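Local atomic coordinates of endoglucanase A (Clostridium longisporum, PDB entry 6Q1I), a protein that hydrolyses internal beta-1,4-glucosidic linkages in barley beta-glucan, lichenan and carboxymethylcellulose, also degrades xylan, and prefers the longer cellooligosaccharides. Residues A[27-35]-A[47-56]; A[241-252]-A[286-296]. All coordinates share one frame; numbering follows the deposited sequence. Where two conformers were deposited one is given.

Interaction 1 of 2, residues A[27-35]-A[47-56]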
ATOM      1  N   LEU A  27      -3.156   7.118   3.148  1.00  6.29           N
ATOM      2  CA  LEU A  27      -4.475   7.695   3.432  1.00  7.42           C
ATOM      3  C   LEU A  27      -5.460   6.546   3.664  1.00  7.13           C
ATOM      4  O   LEU A  27      -6.298   6.217   2.821  1.00  7.98           O
ATOM      5  CB  LEU A  27      -4.909   8.590   2.279  1.00  7.46           C
ATOM      6  CG  LEU A  27      -6.217   9.356   2.430  1.00  7.64           C
ATOM      7  CD1 LEU A  27      -6.071  10.459   3.454  1.00  8.77           C
ATOM      8  CD2 LEU A  27      -6.635   9.912   1.092  1.00  8.40           C
ATOM      9  N   GLY A  28      -5.356   5.916   4.843  1.00  7.42           N
ATOM     10  CA  GLY A  28      -6.075   4.674   5.069  1.00  7.78           C
ATOM     11  C   GLY A  28      -7.539   4.855   5.457  1.00  8.03           C
ATOM     12  O   GLY A  28      -7.943   5.872   6.025  1.00  8.38           O
ATOM     13  N   ASN A  29      -8.337   3.811   5.193  1.00  7.89           N
ATOM     14  CA  ASN A  29      -9.761   3.786   5.550  1.00  7.91           C
ATOM     15  C   ASN A  29     -10.512   4.985   4.970  1.00  8.51           C
ATOM     16  O   ASN A  29     -11.392   5.557   5.619  1.00  9.61           O
ATOM     17  CB  ASN A  29      -9.978   3.681   7.064  1.00  8.82           C
ATOM     18  CG  ASN A  29      -9.751   2.276   7.606  1.00  9.63           C
ATOM     19  OD1 ASN A  29      -9.162   1.418   6.950  1.00  9.78           O
ATOM     20  ND2 ASN A  29     -10.202   2.045   8.838  1.00 10.79           N
ATOM     21  N   THR A  30     -10.190   5.338   3.723  1.00  8.18           N
ATOM     22  CA  THR A  30     -10.707   6.524   3.042  1.00  7.50           C
ATOM     23  C   THR A  30     -11.244   6.128   1.669  1.00  7.46           C
ATOM     24  O   THR A  30     -12.355   5.601   1.598  1.00  8.35           O
ATOM     25  CB  THR A  30      -9.616   7.599   3.043  1.00  8.50           C
ATOM     26  OG1 THR A  30      -9.174   7.787   4.395  1.00  9.67           O
ATOM     27  CG2 THR A  30     -10.128   8.928   2.542  1.00  9.84           C
ATOM     28  N   LEU A  31     -10.499   6.340   0.578  1.00  7.71           N
ATOM     29  CA  LEU A  31     -10.982   5.899  -0.734  1.00  7.23           C
ATOM     30  C   LEU A  31     -10.961   4.383  -0.872  1.00  7.48           C
ATOM     31  O   LEU A  31     -11.497   3.853  -1.858  1.00  7.59           O
ATOM     32  CB  LEU A  31     -10.193   6.562  -1.860  1.00  7.96           C
ATOM     33  CG  LEU A  31     -10.214   8.094  -1.795  1.00  8.85           C
ATOM     34  CD1 LEU A  31      -9.345   8.670  -2.889  1.00 10.04           C
ATOM     35  CD2 LEU A  31     -11.619   8.660  -1.880  1.00 10.97           C
ATOM     36  N   ASP A  32     -10.374   3.694   0.107  1.00  7.32           N
ATOM     37  CA  ASP A  32     -10.358   2.245   0.201  1.00  7.73           C
ATOM     38  C   ASP A  32     -11.500   1.686   1.031  1.00  8.17           C
ATOM     39  O   ASP A  32     -11.734   0.474   0.986  1.00  8.53           O
ATOM     40  CB  ASP A  32      -9.039   1.763   0.830  1.00  7.94           C
ATOM     41  CG  ASP A  32      -8.669   2.506   2.110  1.00  8.94           C
ATOM     42  OD1 ASP A  32      -8.689   3.749   2.116  1.00  8.33           O
ATOM     43  OD2 ASP A  32      -8.312   1.836   3.101  1.00  9.19           O
ATOM     44  N   ALA A  33     -12.194   2.520   1.802  1.00  8.34           N
ATOM     45  CA  ALA A  33     -13.293   2.024   2.623  1.00  8.83           C
ATOM     46  C   ALA A  33     -14.287   1.276   1.745  1.00 10.12           C
ATOM     47  O   ALA A  33     -14.785   1.816   0.751  1.00 10.99           O
ATOM     48  CB  ALA A  33     -13.974   3.186   3.352  1.00 10.02           C
ATOM     49  N   LYS A  34     -14.561   0.025   2.100  1.00  9.57           N
ATOM     50  CA  LYS A  34     -15.357  -0.858   1.253  1.00  9.44           C
ATOM     51  C   LYS A  34     -16.796  -0.796   1.742  1.00 10.93           C
ATOM     52  O   LYS A  34     -17.157  -1.434   2.737  1.00 12.01           O
ATOM     53  CB  LYS A  34     -14.819  -2.281   1.289  1.00 10.21           C
ATOM     54  CG  LYS A  34     -15.500  -3.201   0.295  1.00 10.09           C
ATOM     55  CD  LYS A  34     -15.003  -4.635   0.403  1.00 11.03           C
ATOM     56  CE  LYS A  34     -15.592  -5.512  -0.687  1.00 11.45           C
ATOM     57  NZ  LYS A  34     -15.206  -5.073  -2.049  1.00 11.80           N
ATOM     58  N   ILE A  35     -17.604  -0.012   1.042  1.00 10.51           N
ATOM     59  CA  ILE A  35     -18.974   0.270   1.443  1.00 10.47           C
ATOM     60  C   ILE A  35     -19.878  -0.408   0.429  1.00 10.88           C
ATOM     61  O   ILE A  35     -19.966   0.023  -0.727  1.00 12.46           O
ATOM     62  CB  ILE A  35     -19.255   1.778   1.516  1.00 12.04           C
ATOM     63  CG1 ILE A  35     -18.124   2.520   2.232  1.00 12.97           C
ATOM     64  CG2 ILE A  35     -20.598   2.024   2.205  1.00 12.94           C
ATOM     65  CD1 ILE A  35     -17.861   2.071   3.644  1.00 13.01           C
ATOM     66  N   PHE A  47     -18.761   6.999   0.193  1.00 10.39           N
ATOM     67  CA  PHE A  47     -17.759   5.948   0.355  1.00 10.30           C
ATOM     68  C   PHE A  47     -16.569   6.453   1.166  1.00 10.22           C
ATOM     69  O   PHE A  47     -16.152   5.815   2.138  1.00 10.50           O
ATOM     70  CB  PHE A  47     -17.289   5.495  -1.026  1.00  9.93           C
ATOM     71  CG  PHE A  47     -18.361   4.841  -1.861  1.00  9.55           C
ATOM     72  CD1 PHE A  47     -18.468   3.456  -1.909  1.00 10.83           C
ATOM     73  CD2 PHE A  47     -19.241   5.602  -2.618  1.00 10.84           C
ATOM     74  CE1 PHE A  47     -19.436   2.848  -2.685  1.00 12.26           C
ATOM     75  CE2 PHE A  47     -20.203   4.997  -3.399  1.00 12.36           C
ATOM     76  CZ  PHE A  47     -20.301   3.615  -3.429  1.00 12.84           C
ATOM     77  N   GLU A  48     -16.020   7.607   0.770  1.00 10.15           N
ATOM     78  CA  GLU A  48     -14.829   8.168   1.402  1.00  9.92           C
ATOM     79  C   GLU A  48     -14.999   8.307   2.908  1.00 10.12           C
ATOM     80  O   GLU A  48     -14.050   8.071   3.670  1.00 10.65           O
ATOM     81  CB  GLU A  48     -14.527   9.532   0.766  1.00  9.63           C
ATOM     82  CG  GLU A  48     -13.254  10.185   1.275  1.00 10.37           C
ATOM     83  CD  GLU A  48     -12.877  11.429   0.504  1.00 10.53           C
ATOM     84  OE1 GLU A  48     -13.529  11.719  -0.521  1.00 12.10           O
ATOM     85  OE2 GLU A  48     -11.927  12.124   0.927  1.00 10.88           O
ATOM     86  N   THR A  49     -16.197   8.705   3.356  1.00 10.04           N
ATOM     87  CA  THR A  49     -16.493   8.901   4.773  1.00 10.64           C
ATOM     88  C   THR A  49     -17.190   7.699   5.406  1.00 10.90           C
ATOM     89  O   THR A  49     -17.570   7.762   6.576  1.00 12.27           O
ATOM     90  CB  THR A  49     -17.354  10.153   4.983  1.00 12.13           C
ATOM     91  OG1 THR A  49     -18.647   9.963   4.396  1.00 12.81           O
ATOM     92  CG2 THR A  49     -16.694  11.391   4.384  1.00 12.97           C
ATOM     93  N   GLY A  50     -17.341   6.597   4.669  1.00 11.10           N
ATOM     94  CA  GLY A  50     -18.169   5.493   5.120  1.00 11.92           C
ATOM     95  C   GLY A  50     -17.615   4.704   6.287  1.00 12.23           C
ATOM     96  O   GLY A  50     -18.372   3.966   6.932  1.00 13.97           O
ATOM     97  N   TRP A  51     -16.307   4.798   6.539  1.00 11.43           N
ATOM     98  CA  TRP A  51     -15.685   4.166   7.699  1.00 11.26           C
ATOM     99  C   TRP A  51     -15.295   5.192   8.760  1.00 13.53           C
ATOM    100  O   TRP A  51     -14.416   4.933   9.593  1.00 14.97           O
ATOM    101  CB  TRP A  51     -14.512   3.276   7.283  1.00 12.13           C
ATOM    102  CG  TRP A  51     -14.934   1.938   6.733  1.00 11.91           C
ATOM    103  CD1 TRP A  51     -16.202   1.435   6.663  1.00 13.32           C
ATOM    104  CD2 TRP A  51     -14.078   0.931   6.186  1.00 11.20           C
ATOM    105  NE1 TRP A  51     -16.187   0.180   6.106  1.00 12.66           N
ATOM    106  CE2 TRP A  51     -14.894  -0.154   5.807  1.00 11.74           C
ATOM    107  CE3 TRP A  51     -12.697   0.843   5.974  1.00 11.96           C
ATOM    108  CZ2 TRP A  51     -14.373  -1.314   5.233  1.00 12.27           C
ATOM    109  CZ3 TRP A  51     -12.188  -0.300   5.410  1.00 12.13           C
ATOM    110  CH2 TRP A  51     -13.022  -1.362   5.043  1.00 12.57           C
ATOM    111  N   GLY A  52     -15.959   6.342   8.769  1.00 12.33           N
ATOM    112  CA  GLY A  52     -15.851   7.282   9.867  1.00 12.64           C
ATOM    113  C   GLY A  52     -14.786   8.345   9.715  1.00 12.66           C
ATOM    114  O   GLY A  52     -14.606   9.154  10.634  1.00 14.86           O
ATOM    115  N   ASN A  53     -14.077   8.372   8.613  1.00 10.78           N
ATOM    116  CA  ASN A  53     -13.096   9.435   8.449  1.00 10.54           C
ATOM    117  C   ASN A  53     -13.719  10.650   7.767  1.00 10.27           C
ATOM    118  O   ASN A  53     -14.676  10.517   6.996  1.00 11.32           O
ATOM    119  CB  ASN A  53     -11.890   8.915   7.671  1.00 10.65           C
ATOM    120  CG  ASN A  53     -10.978   8.100   8.558  1.00 11.03           C
ATOM    121  OD1 ASN A  53     -10.895   8.361   9.759  1.00 13.68           O
ATOM    122  ND2 ASN A  53     -10.323   7.107   8.003  1.00 11.72           N
ATOM    123  N   PRO A  54     -13.212  11.845   8.066  1.00 10.96           N
ATOM    124  CA  PRO A  54     -13.752  13.057   7.445  1.00 10.72           C
ATOM    125  C   PRO A  54     -13.281  13.172   6.001  1.00  9.76           C
ATOM    126  O   PRO A  54     -12.307  12.554   5.587  1.00 11.12           O
ATOM    127  CB  PRO A  54     -13.163  14.179   8.308  1.00 12.84           C
ATOM    128  CG  PRO A  54     -11.848  13.624   8.771  1.00 13.96           C
ATOM    129  CD  PRO A  54     -12.095  12.146   8.985  1.00 12.33           C
ATOM    130  N   VAL A  55     -13.993  13.983   5.224  1.00  9.48           N
ATOM    131  CA  VAL A  55     -13.619  14.158   3.825  1.00 11.03           C
ATOM    132  C   VAL A  55     -12.211  14.745   3.734  1.00 10.09           C
ATOM    133  O   VAL A  55     -11.839  15.664   4.476  1.00 10.19           O
ATOM    134  CB  VAL A  55     -14.683  14.986   3.083  1.00 17.23           C
ATOM    135  CG1 VAL A  55     -14.753  16.371   3.620  1.00 18.14           C
ATOM    136  CG2 VAL A  55     -14.418  14.996   1.580  1.00 18.92           C
ATOM    137  N   THR A  56     -11.404  14.188   2.832  1.00  9.05           N
ATOM    138  CA  THR A  56      -9.999  14.568   2.738  1.00  9.09           C
ATOM    139  C   THR A  56      -9.857  15.978   2.181  1.00  9.62           C
ATOM    140  O   THR A  56     -10.534  16.349   1.219  1.00 10.89           O
ATOM    141  CB  THR A  56      -9.261  13.583   1.820  1.00  9.19           C
ATOM    142  OG1 THR A  56      -9.522  12.232   2.235  1.00  9.81           O
ATOM    143  CG2 THR A  56      -7.764  13.809   1.860  1.00  9.77           C
TER
HETATM  144  O   HOH W   1     -14.011   6.626   6.024  1.00 10.43           O
HETATM  145  O   HOH W   2     -11.778   4.148  10.051  1.00 18.35           O
HETATM  146  O   HOH W   3     -18.316  -1.577   5.674  1.00 28.29           O
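Leu27 meets Thr56 tip to tip through its two methyls. Beyond it, Asn53 ND2 donates to Asn29 O at 3.0 Å, a bent bond (141° at the hydrogen) that approaches from above the carbonyl plane; the same amide nitrogen also reaches Asn319 O, while Asn53 OD1 accepts from Asn320. The amide of Asn29 stands at the rim of the Trp51 indole near CE3, its plane turned 71° from the ring. Thr30 suits a mixed setting: OG1 bonds to Gly28 O, whereas CG2, anti to the backbone N, lies 3.6 Å from Glu48 CG and 3.4 Å from Thr56 OG1. In the type I turn Thr30-Ala33, Asp32 folds back so that OD1 accepts from Thr30 N and OD2 from Asn29 N, just ahead of the turn. Small enough to let the indole close down, Ala33 makes a CH-pi contact, its CA 3.8 Å from the centroid of the six-membered ring; Lys34 N lies over the same face. Ile35 CD1 reaches Trp51 CD1 at 3.5 Å, while its CB packs on Phe47. A four-bonded water joins Asn29 O and Glu48 O to the N atoms of Trp51 and Asn53. Glu48 OE2 takes two bonds from Thr56, and OE1 a salt bridge from Arg95, consistent with a carboxylate kept ionised in this largely buried loop packing after the first strand of the TIM barrel.

Interaction 2 of 2, residues A[241-252]-A[286-296]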
ATOM      1  N   PHE A 241       4.235  -7.605  18.408  1.00 12.14           N
ATOM      2  CA  PHE A 241       4.275  -6.244  18.924  1.00 11.35           C
ATOM      3  C   PHE A 241       3.376  -5.323  18.114  1.00 10.14           C
ATOM      4  O   PHE A 241       2.569  -4.573  18.674  1.00 11.66           O
ATOM      5  CB  PHE A 241       5.713  -5.716  18.878  1.00 11.93           C
ATOM      6  CG  PHE A 241       5.839  -4.269  19.273  1.00 11.78           C
ATOM      7  CD1 PHE A 241       5.974  -3.903  20.605  1.00 12.28           C
ATOM      8  CD2 PHE A 241       5.789  -3.268  18.317  1.00 11.41           C
ATOM      9  CE1 PHE A 241       6.071  -2.574  20.962  1.00 11.15           C
ATOM     10  CE2 PHE A 241       5.882  -1.927  18.682  1.00 11.77           C
ATOM     11  CZ  PHE A 241       6.024  -1.584  20.004  1.00 11.45           C
ATOM     12  N   ALA A 242       3.507  -5.374  16.790  1.00 10.22           N
ATOM     13  CA  ALA A 242       2.942  -4.354  15.915  1.00 10.93           C
ATOM     14  C   ALA A 242       1.432  -4.471  15.737  1.00 10.95           C
ATOM     15  O   ALA A 242       0.746  -3.448  15.615  1.00 11.71           O
ATOM     16  CB  ALA A 242       3.633  -4.421  14.550  1.00 10.99           C
ATOM     17  N   MET A 243       0.891  -5.690  15.703  1.00 11.40           N
ATOM     18  CA  MET A 243      -0.485  -5.868  15.249  1.00 13.16           C
ATOM     19  C   MET A 243      -1.326  -6.783  16.135  1.00 12.56           C
ATOM     20  O   MET A 243      -2.543  -6.610  16.211  1.00 13.59           O
ATOM     21  CB  MET A 243      -0.452  -6.390  13.803  1.00 19.47           C
ATOM     22  CG  MET A 243      -1.792  -6.533  13.117  1.00 25.92           C
ATOM     23  SD  MET A 243      -1.591  -6.651  11.322  1.00 32.82           S
ATOM     24  CE  MET A 243      -0.175  -7.692  11.162  1.00 31.10           C
ATOM     25  N   ASP A 244      -0.713  -7.756  16.801  1.00 13.46           N
ATOM     26  CA  ASP A 244      -1.488  -8.778  17.497  1.00 14.43           C
ATOM     27  C   ASP A 244      -2.111  -8.228  18.777  1.00 15.25           C
ATOM     28  O   ASP A 244      -1.474  -7.487  19.531  1.00 15.95           O
ATOM     29  CB  ASP A 244      -0.595  -9.978  17.820  1.00 17.06           C
ATOM     30  CG  ASP A 244      -1.373 -11.126  18.429  1.00 21.43           C
ATOM     31  OD1 ASP A 244      -2.275 -11.643  17.754  1.00 24.73           O
ATOM     32  OD2 ASP A 244      -1.107 -11.498  19.587  1.00 25.81           O
ATOM     33  N   THR A 245      -3.370  -8.610  19.022  1.00 16.23           N
ATOM     34  CA  THR A 245      -4.083  -8.265  20.250  1.00 18.56           C
ATOM     35  C   THR A 245      -4.484  -9.495  21.061  1.00 20.28           C
ATOM     36  O   THR A 245      -5.271  -9.371  22.009  1.00 22.58           O
ATOM     37  CB  THR A 245      -5.332  -7.439  19.930  1.00 19.19           C
ATOM     38  OG1 THR A 245      -6.188  -8.189  19.060  1.00 20.50           O
ATOM     39  CG2 THR A 245      -4.950  -6.143  19.259  1.00 18.51           C
ATOM     40  N   SER A 246      -3.970 -10.670  20.711  1.00 20.23           N
ATOM     41  CA  SER A 246      -4.281 -11.902  21.420  1.00 22.11           C
ATOM     42  C   SER A 246      -3.460 -11.980  22.703  1.00 23.46           C
ATOM     43  O   SER A 246      -2.757 -11.039  23.085  1.00 23.20           O
ATOM     44  CB  SER A 246      -3.985 -13.106  20.532  1.00 23.00           C
ATOM     45  OG  SER A 246      -2.597 -13.390  20.543  1.00 22.97           O
ATOM     46  N   SER A 247      -3.533 -13.133  23.376  1.00 25.20           N
ATOM     47  CA  SER A 247      -2.694 -13.377  24.542  1.00 26.65           C
ATOM     48  C   SER A 247      -1.215 -13.402  24.185  1.00 25.48           C
ATOM     49  O   SER A 247      -0.373 -13.332  25.086  1.00 25.84           O
ATOM     50  CB  SER A 247      -3.091 -14.702  25.203  1.00 28.92           C
ATOM     51  OG  SER A 247      -2.914 -15.795  24.319  1.00 30.88           O
ATOM     52  N   ASN A 248      -0.883 -13.518  22.897  1.00 23.68           N
ATOM     53  CA  ASN A 248       0.498 -13.454  22.436  1.00 23.39           C
ATOM     54  C   ASN A 248       0.999 -12.027  22.262  1.00 19.17           C
ATOM     55  O   ASN A 248       2.159 -11.834  21.882  1.00 18.99           O
ATOM     56  CB  ASN A 248       0.638 -14.183  21.098  1.00 26.70           C
ATOM     57  CG  ASN A 248       0.494 -15.684  21.234  1.00 30.02           C
ATOM     58  OD1 ASN A 248       0.845 -16.264  22.262  1.00 30.81           O
ATOM     59  ND2 ASN A 248      -0.016 -16.324  20.188  1.00 32.50           N
ATOM     60  N   SER A 249       0.162 -11.029  22.534  1.00 17.79           N
ATOM     61  CA  SER A 249       0.541  -9.644  22.299  1.00 17.11           C
ATOM     62  C   SER A 249       1.761  -9.258  23.128  1.00 17.21           C
ATOM     63  O   SER A 249       1.869  -9.605  24.307  1.00 19.65           O
ATOM     64  CB  SER A 249      -0.628  -8.725  22.657  1.00 17.10           C
ATOM     65  OG  SER A 249      -0.202  -7.381  22.706  1.00 17.28           O
ATOM     66  N   VAL A 250       2.670  -8.521  22.491  1.00 16.78           N
ATOM     67  CA  VAL A 250       3.866  -7.951  23.102  1.00 17.03           C
ATOM     68  C   VAL A 250       3.735  -6.437  23.014  1.00 15.63           C
ATOM     69  O   VAL A 250       3.219  -5.919  22.017  1.00 15.23           O
ATOM     70  CB  VAL A 250       5.110  -8.440  22.324  1.00 19.32           C
ATOM     71  CG1 VAL A 250       6.356  -7.714  22.771  1.00 21.31           C
ATOM     72  CG2 VAL A 250       5.269  -9.953  22.474  1.00 21.43           C
ATOM     73  N   ASN A 251       4.196  -5.718  24.046  1.00 16.03           N
ATOM     74  CA  ASN A 251       4.052  -4.265  24.052  1.00 15.38           C
ATOM     75  C   ASN A 251       5.362  -3.508  24.249  1.00 15.04           C
ATOM     76  O   ASN A 251       5.331  -2.284  24.415  1.00 15.19           O
ATOM     77  CB  ASN A 251       2.999  -3.796  25.066  1.00 16.82           C
ATOM     78  CG  ASN A 251       3.396  -4.074  26.499  1.00 20.06           C
ATOM     79  OD1 ASN A 251       4.482  -4.577  26.771  1.00 22.84           O
ATOM     80  ND2 ASN A 251       2.513  -3.733  27.429  1.00 23.18           N
ATOM     81  N   THR A 252       6.503  -4.190  24.193  1.00 15.18           N
ATOM     82  CA  THR A 252       7.804  -3.546  24.259  1.00 15.83           C
ATOM     83  C   THR A 252       8.635  -3.966  23.055  1.00 14.18           C
ATOM     84  O   THR A 252       8.458  -5.056  22.505  1.00 15.35           O
ATOM     85  CB  THR A 252       8.543  -3.924  25.552  1.00 19.90           C
ATOM     86  OG1 THR A 252       8.651  -5.347  25.632  1.00 23.47           O
ATOM     87  CG2 THR A 252       7.801  -3.406  26.779  1.00 21.56           C
ATOM     88  N   GLY A 286       3.624  -0.432  10.378  1.00  7.48           N
ATOM     89  CA  GLY A 286       3.157   0.369  11.491  1.00  9.02           C
ATOM     90  C   GLY A 286       2.991  -0.488  12.726  1.00  8.58           C
ATOM     91  O   GLY A 286       3.267  -1.687  12.726  1.00  9.32           O
ATOM     92  N   SER A 287       2.547   0.173  13.797  1.00  8.67           N
ATOM     93  CA  SER A 287       2.205  -0.487  15.048  1.00  9.42           C
ATOM     94  C   SER A 287       0.930   0.125  15.612  1.00  8.57           C
ATOM     95  O   SER A 287       0.617   1.294  15.361  1.00  9.35           O
ATOM     96  CB  SER A 287       3.324  -0.361  16.087  1.00 10.67           C
ATOM     97  OG  SER A 287       3.555   1.001  16.385  1.00 11.05           O
ATOM     98  N   ILE A 288       0.183  -0.692  16.358  1.00  9.96           N
ATOM     99  CA  ILE A 288      -1.056  -0.240  16.987  1.00  9.39           C
ATOM    100  C   ILE A 288      -0.804   0.341  18.375  1.00  9.94           C
ATOM    101  O   ILE A 288       0.267   0.159  18.960  1.00 11.00           O
ATOM    102  CB  ILE A 288      -2.124  -1.354  17.027  1.00  9.69           C
ATOM    103  CG1 ILE A 288      -1.712  -2.488  17.959  1.00 10.62           C
ATOM    104  CG2 ILE A 288      -2.400  -1.874  15.618  1.00 10.23           C
ATOM    105  CD1 ILE A 288      -2.796  -3.528  18.155  1.00 12.03           C
ATOM    106  N   ASN A 289      -1.800   1.045  18.904  1.00 10.02           N
ATOM    107  CA  ASN A 289      -1.673   1.766  20.167  1.00 11.00           C
ATOM    108  C   ASN A 289      -1.939   0.837  21.344  1.00 10.97           C
ATOM    109  O   ASN A 289      -3.090   0.570  21.696  1.00 12.80           O
ATOM    110  CB  ASN A 289      -2.657   2.932  20.184  1.00 11.26           C
ATOM    111  CG  ASN A 289      -2.614   3.703  21.468  1.00 12.04           C
ATOM    112  OD1 ASN A 289      -1.729   3.499  22.294  1.00 12.42           O
ATOM    113  ND2 ASN A 289      -3.574   4.601  21.650  1.00 13.77           N
ATOM    114  N   LYS A 290      -0.864   0.364  21.978  1.00 11.23           N
ATOM    115  CA  LYS A 290      -0.940  -0.399  23.217  1.00 11.48           C
ATOM    116  C   LYS A 290      -0.450   0.428  24.404  1.00 13.06           C
ATOM    117  O   LYS A 290       0.155  -0.106  25.338  1.00 14.77           O
ATOM    118  CB  LYS A 290      -0.149  -1.705  23.102  1.00 11.88           C
ATOM    119  CG  LYS A 290      -0.585  -2.587  21.944  1.00 12.00           C
ATOM    120  CD  LYS A 290       0.279  -3.841  21.803  1.00 11.80           C
ATOM    121  CE  LYS A 290      -0.193  -4.699  20.646  1.00 11.87           C
ATOM    122  NZ  LYS A 290       0.670  -5.897  20.441  1.00 12.46           N
ATOM    123  N   ASN A 291      -0.708   1.736  24.377  1.00 12.63           N
ATOM    124  CA  ASN A 291      -0.272   2.637  25.446  1.00 13.88           C
ATOM    125  C   ASN A 291       1.228   2.477  25.682  1.00 14.05           C
ATOM    126  O   ASN A 291       1.709   2.428  26.821  1.00 16.38           O
ATOM    127  CB  ASN A 291      -1.085   2.432  26.730  1.00 15.52           C
ATOM    128  CG  ASN A 291      -1.047   3.642  27.645  1.00 20.41           C
ATOM    129  OD1 ASN A 291      -0.833   4.765  27.196  1.00 23.06           O
ATOM    130  ND2 ASN A 291      -1.260   3.420  28.935  1.00 21.11           N
ATOM    131  N   ASN A 292       1.969   2.404  24.577  1.00 13.44           N
ATOM    132  CA  ASN A 292       3.374   2.013  24.576  1.00 12.15           C
ATOM    133  C   ASN A 292       4.162   2.859  23.584  1.00 12.47           C
ATOM    134  O   ASN A 292       4.964   2.357  22.797  1.00 12.96           O
ATOM    135  CB  ASN A 292       3.525   0.530  24.241  1.00 12.14           C
ATOM    136  CG  ASN A 292       2.939   0.163  22.885  1.00 11.49           C
ATOM    137  OD1 ASN A 292       2.020   0.811  22.382  1.00 11.10           O
ATOM    138  ND2 ASN A 292       3.456  -0.910  22.304  1.00 12.49           N
ATOM    139  N   THR A 293       3.963   4.175  23.653  1.00 13.01           N
ATOM    140  CA  THR A 293       4.513   5.083  22.653  1.00 13.55           C
ATOM    141  C   THR A 293       6.036   5.025  22.586  1.00 13.13           C
ATOM    142  O   THR A 293       6.613   5.144  21.498  1.00 12.84           O
ATOM    143  CB  THR A 293       4.019   6.505  22.943  1.00 13.82           C
ATOM    144  OG1 THR A 293       2.585   6.515  22.917  1.00 15.52           O
ATOM    145  CG2 THR A 293       4.547   7.499  21.910  1.00 14.49           C
ATOM    146  N   SER A 294       6.716   4.866  23.725  1.00 12.67           N
ATOM    147  CA  SER A 294       8.178   4.835  23.710  0.71 12.42           C
ATOM    148  C   SER A 294       8.693   3.696  22.835  1.00 12.22           C
ATOM    149  O   SER A 294       9.606   3.881  22.017  1.00 13.27           O
ATOM    150  CB  SER A 294       8.732   4.683  25.131  0.71 13.53           C
ATOM    151  OG  SER A 294       8.363   5.761  25.965  0.71 15.07           O
ATOM    152  N   SER A 295       8.118   2.502  23.001  1.00 12.24           N
ATOM    153  CA  SER A 295       8.538   1.356  22.200  1.00 11.81           C
ATOM    154  C   SER A 295       8.126   1.516  20.745  1.00 10.91           C
ATOM    155  O   SER A 295       8.885   1.154  19.837  1.00 10.89           O
ATOM    156  CB  SER A 295       7.941   0.066  22.760  1.00 13.82           C
ATOM    157  OG  SER A 295       8.619  -0.344  23.930  1.00 17.42           O
ATOM    158  N   ARG A 296       6.922   2.042  20.498  1.00 10.46           N
ATOM    159  CA  ARG A 296       6.490   2.256  19.119  1.00  9.97           C
ATOM    160  C   ARG A 296       7.413   3.231  18.402  1.00 10.30           C
ATOM    161  O   ARG A 296       7.729   3.048  17.221  1.00 10.26           O
ATOM    162  CB  ARG A 296       5.052   2.773  19.092  1.00 10.98           C
ATOM    163  CG  ARG A 296       4.019   1.792  19.604  1.00 10.30           C
ATOM    164  CD  ARG A 296       2.652   2.433  19.651  1.00 10.87           C
ATOM    165  NE  ARG A 296       2.122   2.695  18.317  1.00 10.45           N
ATOM    166  CZ  ARG A 296       1.158   3.571  18.055  1.00 10.03           C
ATOM    167  NH1 ARG A 296       0.620   4.283  19.036  1.00 10.93           N
ATOM    168  NH2 ARG A 296       0.723   3.729  16.813  1.00 11.02           N
TER
HETATM  169  O   HOH W   4       2.332  -1.702  19.647  1.00 12.19           O
HETATM  170  O   HOH W   5       0.061  -2.322  26.859  1.00 25.67           O
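Lys290 sends an extended chain into the loop 241-252, where NZ is hydrogen-bonded to four acceptors: Phe241 O, Asp244 O at 2.8 Å, Ser249 OG at 2.8 Å and Val250 O. With three N-H groups, at least one must be shared. The bond to Asp244 lies in the carbonyl plane; that to Phe241 comes from above its plane. A long, flexible lysine suits this place, since its ammonium can gather several acceptors that a bending loop turns inward. Beside it the packing is close: Ala242 CB sits 3.3 Å from Gly286 O, Ile288 N donates to Ala242 O at 2.9 Å, and Asn292 ND2, its acceptor nearly in the amide plane, to Asn251 O at 3.1 Å. In this catalytic domain, a TIM barrel of glycosyl hydrolase family 5, the contact joins the loops after strands 229-234 and 280-285; Gly286 lies two residues beyond Gln284, the probable nucleophile position, changed in this structure. Phe241, its ring anti to the backbone N (chi1 175°), meets Asn292 ND2 and Ser295 CB obliquely. Toward solvent the grip thins: a water bridges exposed Asn251 ND2 to Lys290 O, and at one margin Ser295 OG approaches Thr252 CA. Elsewhere, exposed Thr245 lays its methyl on buried Ile288 CD1.

How the interactions relate
From the N terminus, the chain runs from strand 23-27 straight into interaction 1, which closes a short loop of eleven intervening residues, including most of helix 44-48. It then runs through the second to sixth barrel strands before interaction 2 opens. That contact closes a longer excursion of 33 residues, containing helix 256-275 and strand 280-285, and so ties the loop after the sixth strand to the one after the seventh. The two contacts neither nest nor cross; they follow in series, their centres 25 Å apart and their nearest atoms about 11 Å. Both shape loops beyond the strand ends, near the probable proton-donor and nucleophile positions, both changed to glutamine in this structure (Gln160 and Gln284).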